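Local atomic coordinates of type I polyketide synthase PikAII (Streptomyces venezuelae, PDB entry 3QP9), a protein that probably epimerises the alpha-substituent of carrier-bound beta-ketoacyl polyketide intermediates, as a C2-type ketoreductase domain of a modular synthase, without reducing the keto group. Residues S27-R31 against D483-A489; A268-R273 against E309-A315; L399-A405 against T419-L425. One frame throughout, in Å; residues are numbered along the deposited sequence.

Interaction 1: S27-R31 against D483-A489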
ATOM      1  N   SER A  27       7.868 -21.602  -0.939  1.00 39.76           N
ATOM      2  CA  SER A  27       8.476 -20.925   0.180  1.00 37.03           C
ATOM      3  C   SER A  27       8.586 -19.438  -0.146  1.00 33.48           C
ATOM      4  O   SER A  27       9.146 -18.704   0.619  1.00 32.44           O
ATOM      5  CB  SER A  27       9.865 -21.498   0.513  1.00 37.48           C
ATOM      6  OG  SER A  27      10.713 -21.228  -0.612  1.00 40.39           O
ATOM      7  N   TRP A  28       8.006 -18.975  -1.254  1.00 31.60           N
ATOM      8  CA  TRP A  28       7.951 -17.514  -1.520  1.00 29.85           C
ATOM      9  C   TRP A  28       6.632 -16.855  -1.045  1.00 27.96           C
ATOM     10  O   TRP A  28       6.489 -15.664  -1.228  1.00 24.96           O
ATOM     11  CB  TRP A  28       8.078 -17.215  -3.039  1.00 28.31           C
ATOM     12  CG  TRP A  28       9.334 -17.687  -3.682  1.00 29.25           C
ATOM     13  CD1 TRP A  28      10.426 -18.222  -3.084  1.00 28.14           C
ATOM     14  CD2 TRP A  28       9.654 -17.558  -5.062  1.00 25.74           C
ATOM     15  NE1 TRP A  28      11.361 -18.537  -4.040  1.00 30.30           N
ATOM     16  CE2 TRP A  28      10.944 -18.075  -5.247  1.00 30.30           C
ATOM     17  CE3 TRP A  28       8.943 -17.107  -6.181  1.00 28.99           C
ATOM     18  CZ2 TRP A  28      11.582 -18.121  -6.521  1.00 30.44           C
ATOM     19  CZ3 TRP A  28       9.587 -17.135  -7.443  1.00 32.02           C
ATOM     20  CH2 TRP A  28      10.904 -17.628  -7.578  1.00 31.32           C
ATOM     21  N   ARG A  29       5.656 -17.636  -0.543  1.00 25.55           N
ATOM     22  CA  ARG A  29       4.369 -17.054  -0.155  1.00 25.14           C
ATOM     23  C   ARG A  29       4.307 -16.518   1.262  1.00 24.81           C
ATOM     24  O   ARG A  29       4.627 -17.225   2.204  1.00 24.37           O
ATOM     25  CB  ARG A  29       3.224 -18.110  -0.349  1.00 24.63           C
ATOM     26  CG  ARG A  29       3.084 -18.623  -1.733  1.00 25.71           C
ATOM     27  CD  ARG A  29       2.086 -19.907  -1.714  1.00 26.83           C
ATOM     28  NE  ARG A  29       0.907 -19.591  -0.895  1.00 25.58           N
ATOM     29  CZ  ARG A  29      -0.134 -18.858  -1.318  1.00 31.32           C
ATOM     30  NH1 ARG A  29      -1.169 -18.629  -0.510  1.00 29.90           N
ATOM     31  NH2 ARG A  29      -0.228 -18.465  -2.599  1.00 25.59           N
ATOM     32  N   TYR A  30       3.954 -15.205   1.416  1.00 25.69           N
ATOM     33  CA  TYR A  30       3.831 -14.537   2.729  1.00 21.51           C
ATOM     34  C   TYR A  30       2.533 -13.853   2.755  1.00 20.65           C
ATOM     35  O   TYR A  30       1.926 -13.636   1.672  1.00 19.56           O
ATOM     36  CB  TYR A  30       4.965 -13.490   2.986  1.00 20.82           C
ATOM     37  CG  TYR A  30       6.312 -14.178   2.933  1.00 24.14           C
ATOM     38  CD1 TYR A  30       6.963 -14.359   1.713  1.00 24.12           C
ATOM     39  CD2 TYR A  30       6.821 -14.800   4.042  1.00 28.06           C
ATOM     40  CE1 TYR A  30       8.209 -15.056   1.606  1.00 27.52           C
ATOM     41  CE2 TYR A  30       8.118 -15.473   3.970  1.00 25.46           C
ATOM     42  CZ  TYR A  30       8.735 -15.603   2.733  1.00 23.52           C
ATOM     43  OH  TYR A  30       9.925 -16.263   2.682  1.00 27.21           O
ATOM     44  N   ARG A  31       2.068 -13.473   3.940  1.00 20.87           N
ATOM     45  CA  ARG A  31       0.879 -12.596   3.930  1.00 21.85           C
ATOM     46  C   ARG A  31       0.922 -11.782   5.144  1.00 21.35           C
ATOM     47  O   ARG A  31       1.648 -12.116   6.124  1.00 23.26           O
ATOM     48  CB  ARG A  31      -0.409 -13.488   3.958  1.00 23.78           C
ATOM     49  CG  ARG A  31      -0.454 -14.534   5.156  1.00 30.61           C
ATOM     50  CD  ARG A  31      -1.910 -15.085   5.571  1.00 38.75           C
ATOM     51  NE  ARG A  31      -1.762 -16.469   5.994  1.00 45.40           N
ATOM     52  CZ  ARG A  31      -1.647 -16.938   7.233  1.00 49.52           C
ATOM     53  NH1 ARG A  31      -1.458 -18.237   7.390  1.00 55.47           N
ATOM     54  NH2 ARG A  31      -1.755 -16.186   8.306  1.00 49.68           N
ATOM     55  N   ASP A 483      -6.557 -16.760  -3.266  1.00 31.72           N
ATOM     56  CA  ASP A 483      -5.903 -15.635  -2.585  1.00 30.76           C
ATOM     57  C   ASP A 483      -6.415 -14.298  -3.080  1.00 30.45           C
ATOM     58  O   ASP A 483      -6.567 -14.081  -4.326  1.00 29.33           O
ATOM     59  CB  ASP A 483      -4.409 -15.691  -2.856  1.00 32.08           C
ATOM     60  CG  ASP A 483      -3.692 -16.773  -2.034  1.00 35.15           C
ATOM     61  OD1 ASP A 483      -4.225 -17.191  -1.012  1.00 42.09           O
ATOM     62  OD2 ASP A 483      -2.603 -17.216  -2.401  1.00 44.91           O
ATOM     63  N   THR A 484      -6.606 -13.398  -2.123  1.00 30.06           N
ATOM     64  CA  THR A 484      -7.042 -12.027  -2.319  1.00 31.80           C
ATOM     65  C   THR A 484      -5.889 -11.050  -2.029  1.00 29.59           C
ATOM     66  O   THR A 484      -5.778 -10.038  -2.684  1.00 29.20           O
ATOM     67  CB  THR A 484      -8.399 -11.737  -1.584  1.00 34.68           C
ATOM     68  OG1 THR A 484      -8.937 -10.475  -2.028  1.00 47.13           O
ATOM     69  CG2 THR A 484      -8.216 -11.633  -0.178  1.00 29.80           C
ATOM     70  N   ALA A 485      -4.963 -11.381  -1.125  1.00 28.73           N
ATOM     71  CA  ALA A 485      -3.842 -10.488  -0.825  1.00 31.19           C
ATOM     72  C   ALA A 485      -2.749 -11.487  -0.431  1.00 31.84           C
ATOM     73  O   ALA A 485      -2.941 -12.267   0.517  1.00 33.94           O
ATOM     74  CB  ALA A 485      -4.213  -9.543   0.311  1.00 31.18           C
ATOM     75  N   VAL A 486      -1.670 -11.571  -1.207  1.00 29.03           N
ATOM     76  CA  VAL A 486      -0.558 -12.458  -0.863  1.00 25.44           C
ATOM     77  C   VAL A 486       0.752 -11.715  -1.253  1.00 25.72           C
ATOM     78  O   VAL A 486       0.734 -10.892  -2.130  1.00 25.41           O
ATOM     79  CB  VAL A 486      -0.695 -13.767  -1.607  1.00 24.48           C
ATOM     80  CG1 VAL A 486      -0.646 -13.546  -3.112  1.00 27.26           C
ATOM     81  CG2 VAL A 486       0.372 -14.792  -1.128  1.00 24.59           C
ATOM     82  N   THR A 487       1.854 -11.978  -0.579  1.00 25.32           N
ATOM     83  CA  THR A 487       3.188 -11.443  -0.980  1.00 24.53           C
ATOM     84  C   THR A 487       4.005 -12.614  -1.598  1.00 25.51           C
ATOM     85  O   THR A 487       4.144 -13.647  -0.988  1.00 25.16           O
ATOM     86  CB  THR A 487       3.943 -10.936   0.228  1.00 24.60           C
ATOM     87  OG1 THR A 487       3.214  -9.850   0.721  1.00 26.10           O
ATOM     88  CG2 THR A 487       5.415 -10.486  -0.097  1.00 26.29           C
ATOM     89  N   ILE A 488       4.632 -12.387  -2.758  1.00 25.16           N
ATOM     90  CA  ILE A 488       5.445 -13.427  -3.349  1.00 24.31           C
ATOM     91  C   ILE A 488       6.848 -12.817  -3.423  1.00 25.05           C
ATOM     92  O   ILE A 488       7.074 -11.908  -4.178  1.00 25.01           O
ATOM     93  CB  ILE A 488       4.944 -13.736  -4.701  1.00 23.86           C
ATOM     94  CG1 ILE A 488       3.482 -14.236  -4.539  1.00 25.15           C
ATOM     95  CG2 ILE A 488       5.837 -14.939  -5.340  1.00 25.35           C
ATOM     96  CD1 ILE A 488       2.894 -14.689  -5.836  1.00 33.35           C
ATOM     97  N   ALA A 489       7.781 -13.398  -2.699  1.00 25.06           N
ATOM     98  CA  ALA A 489       9.117 -12.848  -2.646  1.00 26.39           C
ATOM     99  C   ALA A 489      10.138 -13.951  -2.257  1.00 26.68           C
ATOM    100  O   ALA A 489       9.796 -14.889  -1.525  1.00 26.43           O
ATOM    101  CB  ALA A 489       9.111 -11.670  -1.644  1.00 26.46           C
TER
HETATM  102  O   HOH W   1      11.063 -16.284   0.197  1.00 33.31           O
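Tyr-30 and Thr-487 form the hydrogen-bonded pair of a short antiparallel ladder in which the N-terminal strand 29-36 of this Rossmann-fold, C2-type ketoreductase domain joins strand 485-488. Backbone bonds define the ladder: Tyr-30 N to Thr-487 O (2.9 Å), Thr-487 N to Tyr-30 O (2.8 Å) and, past the strand end, Ala-489 N to Trp-28 O (3.0 Å). Strand 485-488 bonds in turn to strand 435-441, so the first and last strands of the chain are neighbours.

The ion pair is gripped end-on: with chi3 bent to 46°, Arg-29 turns its guanidinium to Asp-483, and NH1 (2.8 Å) and NH2 (2.7 Å) both hold OD2, the two planes being nearly coplanar. Val-486 CG2 lies over one guanidinium face, nearer its border than its middle, while NE is held by the carbonyl of Ala-236.

Apolar contacts flank the ladder. Ile-488 CG2 meets the indole edge of Trp-28 at CE3 (3.9 Å), against helix 468-481, and on the other sheet face the CB atoms of Tyr-30 and Thr-487 pack together. The Tyr-30 hydroxyl, also bonded to Trp-493 NE1, donates to a water that in turn donates to Ser-27 O and, at 2.6 Å, to Ala-489 O.

Interaction 2: A268-R273 against E309-A315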
ATOM      1  N   ALA A 268       1.150 -12.887 -20.655  1.00 28.39           N
ATOM      2  CA  ALA A 268       0.331 -13.219 -21.814  1.00 28.25           C
ATOM      3  C   ALA A 268       0.806 -14.474 -22.550  1.00 27.02           C
ATOM      4  O   ALA A 268      -0.039 -15.282 -22.949  1.00 28.11           O
ATOM      5  CB  ALA A 268       0.263 -11.963 -22.778  1.00 29.75           C
ATOM      6  N   ARG A 269       2.124 -14.695 -22.676  1.00 27.95           N
ATOM      7  CA  ARG A 269       2.639 -15.954 -23.236  1.00 29.87           C
ATOM      8  C   ARG A 269       2.171 -17.122 -22.388  1.00 27.46           C
ATOM      9  O   ARG A 269       1.737 -18.143 -22.907  1.00 27.06           O
ATOM     10  CB  ARG A 269       4.165 -16.050 -23.331  1.00 29.95           C
ATOM     11  CG  ARG A 269       4.799 -14.995 -24.194  1.00 31.25           C
ATOM     12  CD  ARG A 269       6.311 -15.219 -24.289  1.00 28.54           C
ATOM     13  NE  ARG A 269       6.771 -14.368 -25.354  1.00 38.25           N
ATOM     14  CZ  ARG A 269       7.419 -13.218 -25.210  1.00 39.88           C
ATOM     15  NH1 ARG A 269       7.745 -12.594 -26.303  1.00 43.11           N
ATOM     16  NH2 ARG A 269       7.725 -12.732 -24.013  1.00 38.70           N
ATOM     17  N   ARG A 270       2.271 -16.958 -21.080  1.00 28.60           N
ATOM     18  CA  ARG A 270       1.828 -18.029 -20.188  1.00 28.97           C
ATOM     19  C   ARG A 270       0.368 -18.294 -20.329  1.00 26.66           C
ATOM     20  O   ARG A 270      -0.065 -19.475 -20.290  1.00 26.91           O
ATOM     21  CB  ARG A 270       2.198 -17.733 -18.718  1.00 29.00           C
ATOM     22  CG  ARG A 270       1.690 -18.696 -17.700  1.00 32.33           C
ATOM     23  CD  ARG A 270       2.319 -20.089 -17.851  1.00 36.70           C
ATOM     24  NE  ARG A 270       3.723 -20.043 -17.466  1.00 36.94           N
ATOM     25  CZ  ARG A 270       4.180 -20.281 -16.221  1.00 30.93           C
ATOM     26  NH1 ARG A 270       5.481 -20.207 -16.012  1.00 34.95           N
ATOM     27  NH2 ARG A 270       3.368 -20.650 -15.241  1.00 28.74           N
ATOM     28  N   LEU A 271      -0.465 -17.246 -20.397  1.00 26.57           N
ATOM     29  CA  LEU A 271      -1.925 -17.499 -20.541  1.00 25.96           C
ATOM     30  C   LEU A 271      -2.225 -18.251 -21.835  1.00 25.82           C
ATOM     31  O   LEU A 271      -2.970 -19.247 -21.886  1.00 25.96           O
ATOM     32  CB  LEU A 271      -2.638 -16.131 -20.536  1.00 28.89           C
ATOM     33  CG  LEU A 271      -2.725 -15.464 -19.150  1.00 28.13           C
ATOM     34  CD1 LEU A 271      -2.979 -13.989 -19.206  1.00 23.11           C
ATOM     35  CD2 LEU A 271      -3.916 -16.128 -18.503  1.00 27.49           C
ATOM     36  N   ALA A 272      -1.555 -17.872 -22.887  1.00 25.21           N
ATOM     37  CA  ALA A 272      -1.763 -18.615 -24.164  1.00 26.83           C
ATOM     38  C   ALA A 272      -1.335 -20.064 -24.028  1.00 26.35           C
ATOM     39  O   ALA A 272      -2.090 -20.998 -24.413  1.00 27.50           O
ATOM     40  CB  ALA A 272      -0.959 -17.982 -25.214  1.00 24.95           C
ATOM     41  N   ARG A 273      -0.154 -20.261 -23.471  1.00 27.59           N
ATOM     42  CA  ARG A 273       0.312 -21.616 -23.279  1.00 29.52           C
ATOM     43  C   ARG A 273      -0.677 -22.455 -22.465  1.00 29.22           C
ATOM     44  O   ARG A 273      -0.893 -23.611 -22.758  1.00 30.60           O
ATOM     45  CB  ARG A 273       1.759 -21.728 -22.754  1.00 29.84           C
ATOM     46  CG  ARG A 273       2.840 -21.392 -23.857  1.00 29.76           C
ATOM     47  CD  ARG A 273       4.321 -21.713 -23.429  1.00 35.89           C
ATOM     48  NE  ARG A 273       5.246 -21.288 -24.497  1.00 38.05           N
ATOM     49  CZ  ARG A 273       6.005 -20.189 -24.421  1.00 45.82           C
ATOM     50  NH1 ARG A 273       6.802 -19.887 -25.442  1.00 45.59           N
ATOM     51  NH2 ARG A 273       6.005 -19.423 -23.305  1.00 41.29           N
ATOM     52  N   GLU A 309       3.183 -14.344 -32.405  1.00 31.91           N
ATOM     53  CA  GLU A 309       3.701 -15.359 -31.448  1.00 31.15           C
ATOM     54  C   GLU A 309       2.552 -15.992 -30.624  1.00 30.43           C
ATOM     55  O   GLU A 309       2.417 -17.231 -30.547  1.00 27.07           O
ATOM     56  CB  GLU A 309       4.825 -14.798 -30.561  1.00 31.65           C
ATOM     57  CG  GLU A 309       5.490 -15.913 -29.662  1.00 33.29           C
ATOM     58  CD  GLU A 309       6.321 -15.338 -28.511  1.00 38.10           C
ATOM     59  OE1 GLU A 309       6.735 -16.125 -27.627  1.00 39.92           O
ATOM     60  OE2 GLU A 309       6.581 -14.111 -28.491  1.00 34.20           O
ATOM     61  N   LEU A 310       1.670 -15.151 -30.088  1.00 30.13           N
ATOM     62  CA  LEU A 310       0.608 -15.654 -29.269  1.00 29.54           C
ATOM     63  C   LEU A 310      -0.397 -16.484 -30.088  1.00 30.88           C
ATOM     64  O   LEU A 310      -1.012 -17.407 -29.554  1.00 31.28           O
ATOM     65  CB  LEU A 310      -0.115 -14.523 -28.582  1.00 30.90           C
ATOM     66  CG  LEU A 310       0.779 -13.736 -27.579  1.00 31.60           C
ATOM     67  CD1 LEU A 310       0.004 -12.386 -27.288  1.00 27.46           C
ATOM     68  CD2 LEU A 310       0.973 -14.665 -26.283  1.00 28.16           C
ATOM     69  N   ALA A 311      -0.588 -16.127 -31.371  1.00 29.63           N
ATOM     70  CA  ALA A 311      -1.420 -16.913 -32.292  1.00 30.51           C
ATOM     71  C   ALA A 311      -0.807 -18.333 -32.415  1.00 30.12           C
ATOM     72  O   ALA A 311      -1.535 -19.311 -32.251  1.00 31.77           O
ATOM     73  CB  ALA A 311      -1.524 -16.229 -33.645  1.00 30.28           C
ATOM     74  N   ASP A 312       0.508 -18.437 -32.653  1.00 31.50           N
ATOM     75  CA  ASP A 312       1.181 -19.773 -32.630  1.00 33.03           C
ATOM     76  C   ASP A 312       0.973 -20.572 -31.337  1.00 33.40           C
ATOM     77  O   ASP A 312       0.930 -21.841 -31.346  1.00 32.85           O
ATOM     78  CB  ASP A 312       2.663 -19.663 -32.920  1.00 32.17           C
ATOM     79  CG  ASP A 312       2.948 -19.404 -34.412  1.00 35.73           C
ATOM     80  OD1 ASP A 312       2.074 -19.759 -35.200  1.00 36.69           O
ATOM     81  OD2 ASP A 312       4.049 -18.883 -34.764  1.00 36.62           O
ATOM     82  N   LEU A 313       0.885 -19.819 -30.222  1.00 33.00           N
ATOM     83  CA  LEU A 313       0.742 -20.434 -28.883  1.00 31.17           C
ATOM     84  C   LEU A 313      -0.699 -20.761 -28.601  1.00 30.95           C
ATOM     85  O   LEU A 313      -1.026 -21.428 -27.591  1.00 32.06           O
ATOM     86  CB  LEU A 313       1.304 -19.461 -27.809  1.00 30.18           C
ATOM     87  CG  LEU A 313       2.807 -19.305 -27.848  1.00 30.61           C
ATOM     88  CD1 LEU A 313       3.269 -18.143 -26.848  1.00 34.57           C
ATOM     89  CD2 LEU A 313       3.474 -20.704 -27.576  1.00 32.64           C
ATOM     90  N   GLY A 314      -1.597 -20.248 -29.448  1.00 27.92           N
ATOM     91  CA  GLY A 314      -2.989 -20.664 -29.358  1.00 26.90           C
ATOM     92  C   GLY A 314      -4.019 -19.554 -29.085  1.00 27.98           C
ATOM     93  O   GLY A 314      -5.209 -19.839 -28.868  1.00 27.28           O
ATOM     94  N   ALA A 315      -3.582 -18.324 -28.922  1.00 26.59           N
ATOM     95  CA  ALA A 315      -4.591 -17.274 -28.568  1.00 27.13           C
ATOM     96  C   ALA A 315      -4.744 -16.249 -29.655  1.00 28.08           C
ATOM     97  O   ALA A 315      -3.762 -15.878 -30.252  1.00 29.69           O
ATOM     98  CB  ALA A 315      -4.192 -16.531 -27.288  1.00 25.52           C
TER
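Arg-269 reaches from helix 262-274 to Glu-309 on helix 304-313, two neighbouring helices of the Rossmann-type KR domain whose short segments run 24° from parallel with axes 9.0 Å apart. Its CB lies 4.2 Å from Leu-313 CD1; CG comes within 4.1 Å and CD within 3.5 Å of Glu-309 OE1. NE donates to OE1 (2.9 Å), meeting it on the syn side but 31° out of the carboxylate plane, whereas NH1 takes the syn lone pair of OE2, also at 2.9 Å. The grip is side-on, one nitrogen to each oxygen, although the planes are 35° apart; NH2 turns back to Glu-266 on its own helix.

Beneath the ion pair, Ala-272 CB packs on Leu-313 CB (3.7 Å), Leu-310 CD2 and Ala-315 CB. Leu-310 and Ala-315 continue this apolar layer to strand 278-283. Leu-313 puts CD1 over the centre of one face of the Arg-273 guanidinium. Gly-314, at positive phi, ends the helix in a Schellman motif and turns Ala-315 toward Ala-272.

With Glu-309 and Glu-266 as partners, Arg-269 probably keeps its positive charge; a two-point ionic clasp thus borders an alanine-leucine seam, with Arg-273 a more distant positive charge near Glu-309.

Interaction 3: L399-A405 against T419-L425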
ATOM      1  N   LEU A 399      -4.210  -7.143  -9.369  1.00 25.44           N
ATOM      2  CA  LEU A 399      -3.252  -6.001  -9.253  1.00 26.24           C
ATOM      3  C   LEU A 399      -1.846  -6.416  -8.890  1.00 27.81           C
ATOM      4  O   LEU A 399      -1.591  -7.198  -7.905  1.00 27.17           O
ATOM      5  CB  LEU A 399      -3.817  -5.065  -8.152  1.00 25.73           C
ATOM      6  CG  LEU A 399      -5.313  -4.777  -8.326  1.00 25.85           C
ATOM      7  CD1 LEU A 399      -5.846  -3.743  -7.181  1.00 27.31           C
ATOM      8  CD2 LEU A 399      -5.573  -4.134  -9.722  1.00 30.08           C
ATOM      9  N   PHE A 400      -0.893  -5.908  -9.653  1.00 30.69           N
ATOM     10  CA  PHE A 400       0.527  -6.123  -9.353  1.00 30.14           C
ATOM     11  C   PHE A 400       1.008  -5.001  -8.437  1.00 30.91           C
ATOM     12  O   PHE A 400       1.177  -3.882  -8.875  1.00 30.44           O
ATOM     13  CB  PHE A 400       1.370  -6.179 -10.667  1.00 27.45           C
ATOM     14  CG  PHE A 400       1.362  -7.550 -11.339  1.00 31.14           C
ATOM     15  CD1 PHE A 400       0.215  -8.294 -11.430  1.00 32.57           C
ATOM     16  CD2 PHE A 400       2.535  -8.093 -11.883  1.00 27.62           C
ATOM     17  CE1 PHE A 400       0.234  -9.550 -12.043  1.00 38.90           C
ATOM     18  CE2 PHE A 400       2.555  -9.372 -12.480  1.00 29.54           C
ATOM     19  CZ  PHE A 400       1.458 -10.099 -12.558  1.00 30.28           C
ATOM     20  N   SER A 401       1.238  -5.361  -7.157  1.00 30.45           N
ATOM     21  CA  SER A 401       1.741  -4.459  -6.171  1.00 30.51           C
ATOM     22  C   SER A 401       3.193  -4.864  -5.876  1.00 28.69           C
ATOM     23  O   SER A 401       3.848  -5.573  -6.671  1.00 27.70           O
ATOM     24  CB  SER A 401       0.807  -4.566  -4.945  1.00 30.28           C
ATOM     25  OG  SER A 401       1.256  -3.900  -3.766  1.00 32.82           O
ATOM     26  N   SER A 402       3.701  -4.472  -4.722  1.00 29.20           N
ATOM     27  CA  SER A 402       5.154  -4.546  -4.480  1.00 26.61           C
ATOM     28  C   SER A 402       5.410  -4.732  -2.998  1.00 26.76           C
ATOM     29  O   SER A 402       4.688  -4.181  -2.184  1.00 25.35           O
ATOM     30  CB  SER A 402       5.798  -3.244  -4.944  1.00 29.00           C
ATOM     31  OG  SER A 402       7.042  -3.049  -4.317  1.00 27.95           O
ATOM     32  N   VAL A 403       6.463  -5.461  -2.671  1.00 26.60           N
ATOM     33  CA  VAL A 403       6.922  -5.547  -1.308  1.00 29.01           C
ATOM     34  C   VAL A 403       7.196  -4.127  -0.664  1.00 30.41           C
ATOM     35  O   VAL A 403       7.318  -4.051   0.556  1.00 29.73           O
ATOM     36  CB  VAL A 403       8.175  -6.473  -1.143  1.00 30.55           C
ATOM     37  CG1 VAL A 403       7.872  -7.960  -1.549  1.00 31.30           C
ATOM     38  CG2 VAL A 403       9.424  -5.952  -1.967  1.00 26.40           C
ATOM     39  N   ALA A 404       7.250  -3.048  -1.466  1.00 28.17           N
ATOM     40  CA  ALA A 404       7.474  -1.651  -0.918  1.00 28.38           C
ATOM     41  C   ALA A 404       6.225  -1.279  -0.102  1.00 28.01           C
ATOM     42  O   ALA A 404       6.324  -0.629   0.938  1.00 26.86           O
ATOM     43  CB  ALA A 404       7.695  -0.632  -2.040  1.00 29.75           C
ATOM     44  N   ALA A 405       5.091  -1.841  -0.483  1.00 26.66           N
ATOM     45  CA  ALA A 405       3.881  -1.581   0.235  1.00 27.47           C
ATOM     46  C   ALA A 405       3.662  -2.503   1.444  1.00 27.70           C
ATOM     47  O   ALA A 405       2.725  -2.284   2.250  1.00 27.94           O
ATOM     48  CB  ALA A 405       2.672  -1.715  -0.760  1.00 25.25           C
ATOM     49  N   THR A 419       1.191   1.750  -4.170  1.00 25.38           N
ATOM     50  CA  THR A 419       1.080   0.321  -4.251  1.00 29.23           C
ATOM     51  C   THR A 419       0.273  -0.126  -3.018  1.00 28.97           C
ATOM     52  O   THR A 419      -0.531  -1.098  -3.096  1.00 26.96           O
ATOM     53  CB  THR A 419       2.551  -0.106  -4.414  1.00 32.32           C
ATOM     54  OG1 THR A 419       2.789  -0.757  -5.651  1.00 34.86           O
ATOM     55  CG2 THR A 419       3.418  -0.498  -3.237  1.00 28.52           C
ATOM     56  N   ALA A 420       0.406   0.600  -1.896  1.00 26.61           N
ATOM     57  CA  ALA A 420      -0.508   0.236  -0.755  1.00 25.68           C
ATOM     58  C   ALA A 420      -1.947   0.476  -1.074  1.00 25.27           C
ATOM     59  O   ALA A 420      -2.843  -0.130  -0.459  1.00 23.26           O
ATOM     60  CB  ALA A 420      -0.125   0.959   0.605  1.00 27.82           C
ATOM     61  N   PHE A 421      -2.212   1.323  -2.077  1.00 26.47           N
ATOM     62  CA  PHE A 421      -3.624   1.559  -2.417  1.00 23.79           C
ATOM     63  C   PHE A 421      -4.166   0.327  -3.078  1.00 24.40           C
ATOM     64  O   PHE A 421      -5.400  -0.048  -2.841  1.00 24.41           O
ATOM     65  CB  PHE A 421      -3.789   2.754  -3.363  1.00 28.39           C
ATOM     66  CG  PHE A 421      -5.212   3.016  -3.766  1.00 28.57           C
ATOM     67  CD1 PHE A 421      -6.037   3.795  -2.944  1.00 35.01           C
ATOM     68  CD2 PHE A 421      -5.712   2.490  -4.978  1.00 31.61           C
ATOM     69  CE1 PHE A 421      -7.359   4.034  -3.302  1.00 32.07           C
ATOM     70  CE2 PHE A 421      -6.954   2.721  -5.342  1.00 32.54           C
ATOM     71  CZ  PHE A 421      -7.814   3.530  -4.512  1.00 33.78           C
ATOM     72  N   LEU A 422      -3.310  -0.338  -3.900  1.00 22.67           N
ATOM     73  CA  LEU A 422      -3.712  -1.661  -4.550  1.00 25.68           C
ATOM     74  C   LEU A 422      -4.059  -2.731  -3.560  1.00 25.88           C
ATOM     75  O   LEU A 422      -5.110  -3.487  -3.694  1.00 26.96           O
ATOM     76  CB  LEU A 422      -2.582  -2.161  -5.472  1.00 25.75           C
ATOM     77  CG  LEU A 422      -2.015  -1.156  -6.436  1.00 26.53           C
ATOM     78  CD1 LEU A 422      -0.949  -1.794  -7.284  1.00 27.11           C
ATOM     79  CD2 LEU A 422      -3.192  -0.685  -7.400  1.00 25.40           C
ATOM     80  N   ASP A 423      -3.187  -2.889  -2.547  1.00 26.58           N
ATOM     81  CA  ASP A 423      -3.377  -3.902  -1.513  1.00 26.36           C
ATOM     82  C   ASP A 423      -4.652  -3.569  -0.727  1.00 27.44           C
ATOM     83  O   ASP A 423      -5.452  -4.440  -0.411  1.00 28.19           O
ATOM     84  CB  ASP A 423      -2.193  -3.990  -0.553  1.00 27.84           C
ATOM     85  CG  ASP A 423      -0.931  -4.383  -1.204  1.00 29.53           C
ATOM     86  OD1 ASP A 423       0.114  -3.905  -0.724  1.00 38.44           O
ATOM     87  OD2 ASP A 423      -0.895  -5.335  -2.069  1.00 38.34           O
ATOM     88  N   ALA A 424      -4.930  -2.300  -0.509  1.00 27.12           N
ATOM     89  CA  ALA A 424      -6.207  -1.966   0.157  1.00 28.02           C
ATOM     90  C   ALA A 424      -7.465  -2.199  -0.622  1.00 28.17           C
ATOM     91  O   ALA A 424      -8.499  -2.455  -0.014  1.00 28.53           O
ATOM     92  CB  ALA A 424      -6.225  -0.478   0.598  1.00 26.00           C
ATOM     93  N   LEU A 425      -7.451  -1.918  -1.934  1.00 28.24           N
ATOM     94  CA  LEU A 425      -8.589  -2.285  -2.828  1.00 29.50           C
ATOM     95  C   LEU A 425      -8.918  -3.729  -2.607  1.00 29.95           C
ATOM     96  O   LEU A 425     -10.087  -4.090  -2.536  1.00 31.49           O
ATOM     97  CB  LEU A 425      -8.242  -2.009  -4.291  1.00 31.20           C
ATOM     98  CG  LEU A 425      -8.252  -0.574  -4.834  1.00 33.09           C
ATOM     99  CD1 LEU A 425      -7.877  -0.603  -6.306  1.00 35.82           C
ATOM    100  CD2 LEU A 425      -9.624   0.121  -4.715  1.00 35.65           C
TER
HETATM  101  O   HOH W   2      -0.068  -2.761   1.707  1.00 26.99           O
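Ser-401, near the end of strand 396-402, faces Asp-423 and Leu-422 of helix 413-426, which packs on the strand within a beta-alpha-beta unit of the Rossmann-type KR domain. The serine hydroxyl, anti to its own N at chi1 170°, lies almost equally far from the two carboxylate oxygens of Asp-423, OD2 at 3.1 Å and OD1 at 3.2 Å. Each would be a weak bond, and the one proton could go to either oxygen or to Thr-419 O.

Asp-423 leaves the flank of its helix with CG opposite the carbonyl carbon (chi1 -62°), which brings the carboxylate over to the strand. Its OD2 is bonded to Ser-438 OG of strand 435-441, and its OD1 receives a water (2.7 Å) that also donates to Ala-405 O. Ser-402 OG accepts from Ala-404 N (2.9 Å), an ST turn just beyond the strand.

Leucines seal the other end. Leu-422, its CG swung beside the backbone N (chi1 -49°), lays CD1 on Phe-400 O (3.4 Å); Leu-399 CD1 meets Leu-425 CD1 at 3.8 Å, the side chains crossing at about a right angle.

Asp-423 is thus held by Ser-438 and a water, Ser-401 possibly adding a weak bond, which may help to stabilise its charge.

How the interactions relate
Interactions 1 and 3 are buried and adjacent, their centres about 12 Å apart: Val-403 CG1 packs on Thr-487 CG2 (3.8 Å), and both reach strand 435-441, which lies between strands 396-402 and 485-488. Interaction 2 is only partly buried, about 32 Å from the centre of the chain and 26 to 28 Å, centre to centre, from the others. Interactions 2 and 3 both lie within the KR domain; along the chain, interaction 1 joins distant ends and encloses both. Chemistry follows place: backbone ladder plus ion pair where strands meet, leucines and a carboxylate bonded to a serine hydroxyl and a water in the core, and an alanine-leucine seam under an ionic clasp at the periphery.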